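Local structure of regulatory protein YycH-like domain-containing protein (Eubacterium rectale, 5COZ) at residues Y225-E230 with V322-Q327; L280-D285 with D345-Y350. The protein is of unknown function but carries a domain resembling the regulatory protein YycH, and is probably an exported, membrane-attached lipoprotein. All coordinates share one frame; numbering follows the deposited sequence.

Contact 1 of 2, residues Y225-E230 with V322-Q327; sequences YSRCPE and VVYYYQ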
loop_
_atom_site.group_PDB
_atom_site.type_symbol
_atom_site.label_atom_id
_atom_site.label_comp_id
_atom_site.label_asym_id
_atom_site.label_seq_id
_atom_site.Cartn_x
_atom_site.Cartn_y
_atom_site.Cartn_z
ATOM N N TYR A 225 -2.444 -0.798 8.321
ATOM C CA TYR A 225 -1.973 0.569 8.493
ATOM C C TYR A 225 -2.214 1.319 7.187
ATOM O O TYR A 225 -2.274 0.723 6.093
ATOM C CB TYR A 225 -0.478 0.647 8.878
ATOM C CG TYR A 225 -0.074 -0.313 9.949
ATOM C CD1 TYR A 225 -0.553 -0.184 11.245
ATOM C CD2 TYR A 225 0.846 -1.326 9.684
ATOM C CE1 TYR A 225 -0.200 -1.107 12.244
ATOM C CE2 TYR A 225 1.209 -2.239 10.662
ATOM C CZ TYR A 225 0.650 -2.143 11.928
ATOM O OH TYR A 225 1.069 -3.017 12.886
ATOM N N SER A 226 -2.355 2.616 7.310
ATOM C CA SER A 226 -2.753 3.497 6.235
ATOM C C SER A 226 -1.959 3.316 4.934
ATOM O O SER A 226 -0.714 3.252 4.947
ATOM C CB SER A 226 -2.633 4.934 6.727
ATOM O OG SER A 226 -2.757 5.871 5.673
ATOM N N ARG A 227 -2.709 3.263 3.826
ATOM C CA ARG A 227 -2.190 3.194 2.461
ATOM C C ARG A 227 -2.214 4.577 1.807
ATOM O O ARG A 227 -2.016 4.690 0.606
ATOM C CB ARG A 227 -2.995 2.191 1.642
ATOM C CG ARG A 227 -2.748 0.757 2.131
ATOM C CD ARG A 227 -3.934 -0.137 1.843
ATOM N NE ARG A 227 -4.233 -0.334 0.425
ATOM C CZ ARG A 227 -5.389 0.001 -0.162
ATOM N NH1 ARG A 227 -6.286 0.728 0.489
ATOM N NH2 ARG A 227 -5.637 -0.363 -1.417
ATOM N N CYS A 228 -2.415 5.630 2.609
ATOM C CA CYS A 228 -2.401 6.985 2.125
ATOM C C CYS A 228 -0.993 7.407 1.718
ATOM O O CYS A 228 -0.016 7.076 2.391
ATOM C CB CYS A 228 -2.922 7.937 3.203
ATOM S SG CYS A 228 -4.690 7.814 3.482
ATOM N N PRO A 229 -0.912 8.313 0.752
ATOM C CA PRO A 229 0.372 8.985 0.469
ATOM C C PRO A 229 0.883 9.776 1.683
ATOM O O PRO A 229 0.127 10.102 2.610
ATOM C CB PRO A 229 -0.018 10.002 -0.618
ATOM C CG PRO A 229 -1.187 9.356 -1.321
ATOM C CD PRO A 229 -1.978 8.743 -0.173
ATOM N N GLU A 230 2.175 10.149 1.623
ATOM C CA GLU A 230 2.776 10.999 2.650
ATOM C C GLU A 230 1.927 12.265 2.840
ATOM O O GLU A 230 1.592 12.961 1.861
ATOM C CB GLU A 230 4.205 11.377 2.233
ATOM C CG GLU A 230 4.909 12.236 3.271
ATOM C CD GLU A 230 6.312 12.668 2.879
ATOM O OE1 GLU A 230 6.953 11.956 2.076
ATOM O OE2 GLU A 230 6.790 13.691 3.416
ATOM N N VAL A 322 -10.852 6.027 4.358
ATOM C CA VAL A 322 -10.152 6.726 3.286
ATOM C C VAL A 322 -10.970 6.573 2.025
ATOM O O VAL A 322 -11.397 5.458 1.707
ATOM C CB VAL A 322 -8.715 6.184 3.063
ATOM C CG1 VAL A 322 -7.985 7.078 2.055
ATOM C CG2 VAL A 322 -7.943 6.148 4.385
ATOM N N VAL A 323 -11.183 7.673 1.292
ATOM C CA VAL A 323 -11.835 7.632 -0.008
ATOM C C VAL A 323 -10.799 8.013 -1.047
ATOM O O VAL A 323 -10.268 9.115 -1.029
ATOM C CB VAL A 323 -13.079 8.557 -0.101
ATOM C CG1 VAL A 323 -13.733 8.464 -1.489
ATOM C CG2 VAL A 323 -14.084 8.197 0.985
ATOM N N TYR A 324 -10.522 7.079 -1.968
ATOM C CA TYR A 324 -9.588 7.311 -3.059
ATOM C C TYR A 324 -10.408 7.632 -4.280
ATOM O O TYR A 324 -11.408 6.938 -4.544
ATOM C CB TYR A 324 -8.725 6.059 -3.306
ATOM C CG TYR A 324 -7.921 5.638 -2.094
ATOM C CD1 TYR A 324 -8.430 4.708 -1.185
ATOM C CD2 TYR A 324 -6.607 6.068 -1.920
ATOM C CE1 TYR A 324 -7.665 4.253 -0.105
ATOM C CE2 TYR A 324 -5.840 5.627 -0.839
ATOM C CZ TYR A 324 -6.358 4.692 0.039
ATOM O OH TYR A 324 -5.619 4.271 1.118
ATOM N N TYR A 325 -10.021 8.706 -5.008
ATOM C CA TYR A 325 -10.773 9.076 -6.187
ATOM C C TYR A 325 -9.868 9.675 -7.228
ATOM O O TYR A 325 -8.768 10.108 -6.915
ATOM C CB TYR A 325 -11.920 10.057 -5.806
ATOM C CG TYR A 325 -11.442 11.427 -5.360
ATOM C CD1 TYR A 325 -11.105 11.674 -4.032
ATOM C CD2 TYR A 325 -11.388 12.495 -6.257
ATOM C CE1 TYR A 325 -10.694 12.945 -3.614
ATOM C CE2 TYR A 325 -10.971 13.761 -5.855
ATOM C CZ TYR A 325 -10.614 13.977 -4.535
ATOM O OH TYR A 325 -10.223 15.250 -4.143
ATOM N N TYR A 326 -10.366 9.759 -8.464
ATOM C CA TYR A 326 -9.659 10.416 -9.552
ATOM C C TYR A 326 -10.357 11.701 -9.928
ATOM O O TYR A 326 -11.581 11.758 -9.883
ATOM C CB TYR A 326 -9.650 9.523 -10.816
ATOM C CG TYR A 326 -8.919 8.228 -10.647
ATOM C CD1 TYR A 326 -7.526 8.196 -10.582
ATOM C CD2 TYR A 326 -9.609 7.016 -10.624
ATOM C CE1 TYR A 326 -6.839 6.994 -10.456
ATOM C CE2 TYR A 326 -8.929 5.799 -10.486
ATOM C CZ TYR A 326 -7.542 5.797 -10.416
ATOM O OH TYR A 326 -6.845 4.612 -10.268
ATOM N N GLN A 327 -9.590 12.716 -10.314
ATOM C CA GLN A 327 -10.177 13.914 -10.885
ATOM C C GLN A 327 -9.472 14.208 -12.191
ATOM O O GLN A 327 -8.247 14.222 -12.254
ATOM C CB GLN A 327 -10.133 15.120 -9.945
ATOM C CG GLN A 327 -10.861 16.329 -10.540
ATOM C CD GLN A 327 -11.057 17.435 -9.530
ATOM O OE1 GLN A 327 -10.152 17.759 -8.755
ATOM N NE2 GLN A 327 -12.255 17.998 -9.507
#

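Contact 2 of 2, residues L280-D285 with D345-Y350; sequences LSKEVD and DVYDAY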
loop_
_atom_site.group_PDB
_atom_site.type_symbol
_atom_site.label_atom_id
_atom_site.label_comp_id
_atom_site.label_asym_id
_atom_site.label_seq_id
_atom_site.Cartn_x
_atom_site.Cartn_y
_atom_site.Cartn_z
ATOM N N LEU A 280 -19.589 7.913 2.464
ATOM C CA LEU A 280 -19.783 8.176 1.054
ATOM C C LEU A 280 -20.720 9.367 0.824
ATOM O O LEU A 280 -20.411 10.194 -0.032
ATOM C CB LEU A 280 -20.301 6.933 0.316
ATOM C CG LEU A 280 -20.539 7.156 -1.207
ATOM C CD1 LEU A 280 -19.225 7.585 -1.928
ATOM C CD2 LEU A 280 -21.108 5.900 -1.839
ATOM N N SER A 281 -21.845 9.467 1.562
ATOM C CA SER A 281 -22.741 10.594 1.329
ATOM C C SER A 281 -22.042 11.935 1.657
ATOM O O SER A 281 -22.200 12.902 0.906
ATOM C CB SER A 281 -24.027 10.426 2.125
ATOM O OG SER A 281 -23.726 10.451 3.505
ATOM N N LYS A 282 -21.239 11.982 2.719
ATOM C CA LYS A 282 -20.531 13.196 3.094
ATOM C C LYS A 282 -19.452 13.522 2.033
ATOM O O LYS A 282 -19.280 14.686 1.644
ATOM C CB LYS A 282 -19.913 12.966 4.487
ATOM C CG LYS A 282 -19.432 14.168 5.196
ATOM C CD LYS A 282 -19.379 13.814 6.662
ATOM C CE LYS A 282 -18.890 14.984 7.399
ATOM N NZ LYS A 282 -18.779 14.626 8.814
ATOM N N GLU A 283 -18.762 12.490 1.541
ATOM C CA GLU A 283 -17.710 12.696 0.541
ATOM C C GLU A 283 -18.314 13.143 -0.803
ATOM O O GLU A 283 -17.764 14.044 -1.437
ATOM C CB GLU A 283 -16.902 11.418 0.385
ATOM C CG GLU A 283 -15.829 11.515 -0.694
ATOM C CD GLU A 283 -14.624 12.389 -0.406
ATOM O OE1 GLU A 283 -14.559 13.042 0.661
ATOM O OE2 GLU A 283 -13.739 12.434 -1.291
ATOM N N VAL A 284 -19.469 12.587 -1.192
ATOM C CA VAL A 284 -20.131 13.046 -2.417
ATOM C C VAL A 284 -20.536 14.519 -2.258
ATOM O O VAL A 284 -20.393 15.289 -3.212
ATOM C CB VAL A 284 -21.318 12.135 -2.760
ATOM C CG1 VAL A 284 -22.336 12.822 -3.678
ATOM C CG2 VAL A 284 -20.830 10.824 -3.354
ATOM N N ASP A 285 -21.045 14.922 -1.069
ATOM C CA ASP A 285 -21.434 16.314 -0.877
ATOM C C ASP A 285 -20.207 17.226 -1.055
ATOM O O ASP A 285 -20.330 18.293 -1.662
ATOM C CB ASP A 285 -22.076 16.492 0.496
ATOM C CG ASP A 285 -22.915 17.746 0.625
ATOM O OD1 ASP A 285 -23.831 17.956 -0.237
ATOM O OD2 ASP A 285 -22.728 18.478 1.623
ATOM N N ASP A 345 -9.312 11.483 0.221
ATOM C CA ASP A 345 -9.847 12.176 1.377
ATOM C C ASP A 345 -9.813 11.214 2.554
ATOM O O ASP A 345 -9.859 9.994 2.366
ATOM C CB ASP A 345 -11.258 12.693 1.102
ATOM C CG ASP A 345 -11.252 14.007 0.323
ATOM O OD1 ASP A 345 -10.569 14.970 0.771
ATOM O OD2 ASP A 345 -11.940 14.085 -0.727
ATOM N N VAL A 346 -9.710 11.754 3.770
ATOM C CA VAL A 346 -9.598 10.936 4.973
ATOM C C VAL A 346 -10.575 11.426 6.015
ATOM O O VAL A 346 -10.655 12.630 6.253
ATOM C CB VAL A 346 -8.159 10.946 5.559
ATOM C CG1 VAL A 346 -8.038 9.952 6.717
ATOM C CG2 VAL A 346 -7.110 10.613 4.504
ATOM N N TYR A 347 -11.284 10.495 6.641
ATOM C CA TYR A 347 -12.244 10.787 7.696
ATOM C C TYR A 347 -11.891 10.058 8.962
ATOM O O TYR A 347 -11.563 8.878 8.905
ATOM C CB TYR A 347 -13.649 10.326 7.253
ATOM C CG TYR A 347 -14.205 11.140 6.116
ATOM C CD1 TYR A 347 -13.842 10.874 4.794
ATOM C CD2 TYR A 347 -15.150 12.136 6.348
ATOM C CE1 TYR A 347 -14.330 11.658 3.748
ATOM C CE2 TYR A 347 -15.654 12.908 5.313
ATOM C CZ TYR A 347 -15.240 12.670 4.018
ATOM O OH TYR A 347 -15.783 13.457 3.042
ATOM N N ASP A 348 -12.037 10.722 10.100
ATOM C CA ASP A 348 -11.971 10.033 11.389
ATOM C C ASP A 348 -13.098 8.972 11.362
ATOM O O ASP A 348 -14.262 9.316 11.085
ATOM C CB ASP A 348 -12.157 11.072 12.505
ATOM C CG ASP A 348 -12.199 10.539 13.926
ATOM O OD1 ASP A 348 -12.776 9.437 14.135
ATOM O OD2 ASP A 348 -11.732 11.261 14.840
ATOM N N ALA A 349 -12.767 7.677 11.610
ATOM C CA ALA A 349 -13.826 6.669 11.430
ATOM C C ALA A 349 -14.885 6.716 12.519
ATOM O O ALA A 349 -15.994 6.240 12.275
ATOM C CB ALA A 349 -13.230 5.269 11.349
ATOM N N TYR A 350 -14.568 7.269 13.697
ATOM C CA TYR A 350 -15.556 7.367 14.771
ATOM C C TYR A 350 -16.469 8.544 14.565
ATOM O O TYR A 350 -17.672 8.403 14.752
ATOM C CB TYR A 350 -14.907 7.547 16.149
ATOM C CG TYR A 350 -13.940 6.467 16.571
ATOM C CD1 TYR A 350 -14.361 5.145 16.743
ATOM C CD2 TYR A 350 -12.615 6.775 16.858
ATOM C CE1 TYR A 350 -13.470 4.158 17.180
ATOM C CE2 TYR A 350 -11.716 5.800 17.270
ATOM C CZ TYR A 350 -12.166 4.508 17.494
ATOM O OH TYR A 350 -11.236 3.576 17.898
#

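Contact 1 of 2, residues Y225-E230 with V322-Q327
Apolar contact joins C228, in the loop after strand 223-224, to V322 on strand 314-330. The sulphur of C228 sits against both methyls of V322, SG lying 3.7 Å from CG1 and 3.8 Å from CG2. V322 carries CG1 anti to its backbone N (chi1 -173°), which leaves the two methyls forked around the sulphur. CG1 has a second neighbour within its own strand: it lies over one face of the Y324 ring, offset toward the rim, so the methyl lies between sulphur and ring, touching both.

The aromatic and cationic part of the contact is made by Y324 and R227. The phenol end of Y324 reaches the loop beside the aliphatic root of the arginine, with Y324 OH 3.4 Å from R227 CB. Farther out, the R227 chain bends at chi3 (64°) and brings NH1 back to 3.8 Å from Y324 CE1. The two side chains cross at about a right angle, with the guanidinium and ring planes 73° apart, and form neither a stack nor a hydrogen bond.

Polar partners for both groups come from elsewhere in the fold. Strand 295-311 supplies E304, whose carboxylate forms a salt bridge with R227 NH1 and a hydrogen bond with Y324 OH; E300 also pairs with NH1, while E188 pairs with NH2. This shared acid ties the two side chains together indirectly, and the three glutamates are likely to more than offset the charge of the buried guanidinium.

Within the loop, the backbone N of C228 donates to S226 OG over 3.1 Å, closing an ST turn around R227. The turn lies where a loop of the antiparallel sheet containing strands 211-220 and 223-224 packs against a face of the mixed sheet.

Contact 2 of 2, residues L280-D285 with D345-Y350
Y347, on strand 338-348, donates a hydrogen bond from its phenol to E283 of helix 276-288, with Y347 OH 2.7 Å from E283 OE1. The acceptor lies at the ring edge, in the ring plane, and uses its anti lone pair; the carboxylate is turned nearly perpendicular to the ring, at 84°. A bend at chi2 (71°) swings the E283 carboxylate toward the strand.

The same carboxylate meets a second acid. E283 OE2 lies 2.5 Å from D345 OD2, with the two carboxylate planes 68° apart. K286, one helical turn farther on, forms a salt bridge with D345 OD2.

On the exposed side, the extended chain of K282 runs past the ring, CG 4.0 Å from Y347 CE2, before its amine reaches the carbonyl of G352. Replacing Y347 with a phenylalanine would probably leave E283 OE1 without its phenol donor and the carboxylate freer to turn.

Two buried acids this close are probably not both ionised: one of them is likely to hold a proton; E354, close to D345 OD1, adds a third acid, and K286 would offset part of the charge.

Both contacts are largely buried, but the centre of contact 1 lies about 9 Å from the centre of the chain and that of contact 2 about 20 Å, with exposed K282 at its margin. They share the mixed sheet: strands 314-330 and 338-348 are antiparallel neighbours, joined by a probable hydrogen bond from D345 N to V323 O (2.8 Å). Alternation along strand 314-330 turns V322 and Y324 toward loop 225-230, whereas V323 and Y325 pack on helix 276-288. The chemistry differs accordingly. At 225-230 with 322-327 a buried arginine is met by outside glutamates, whereas at 280-285 with 345-350 the acids face each other directly.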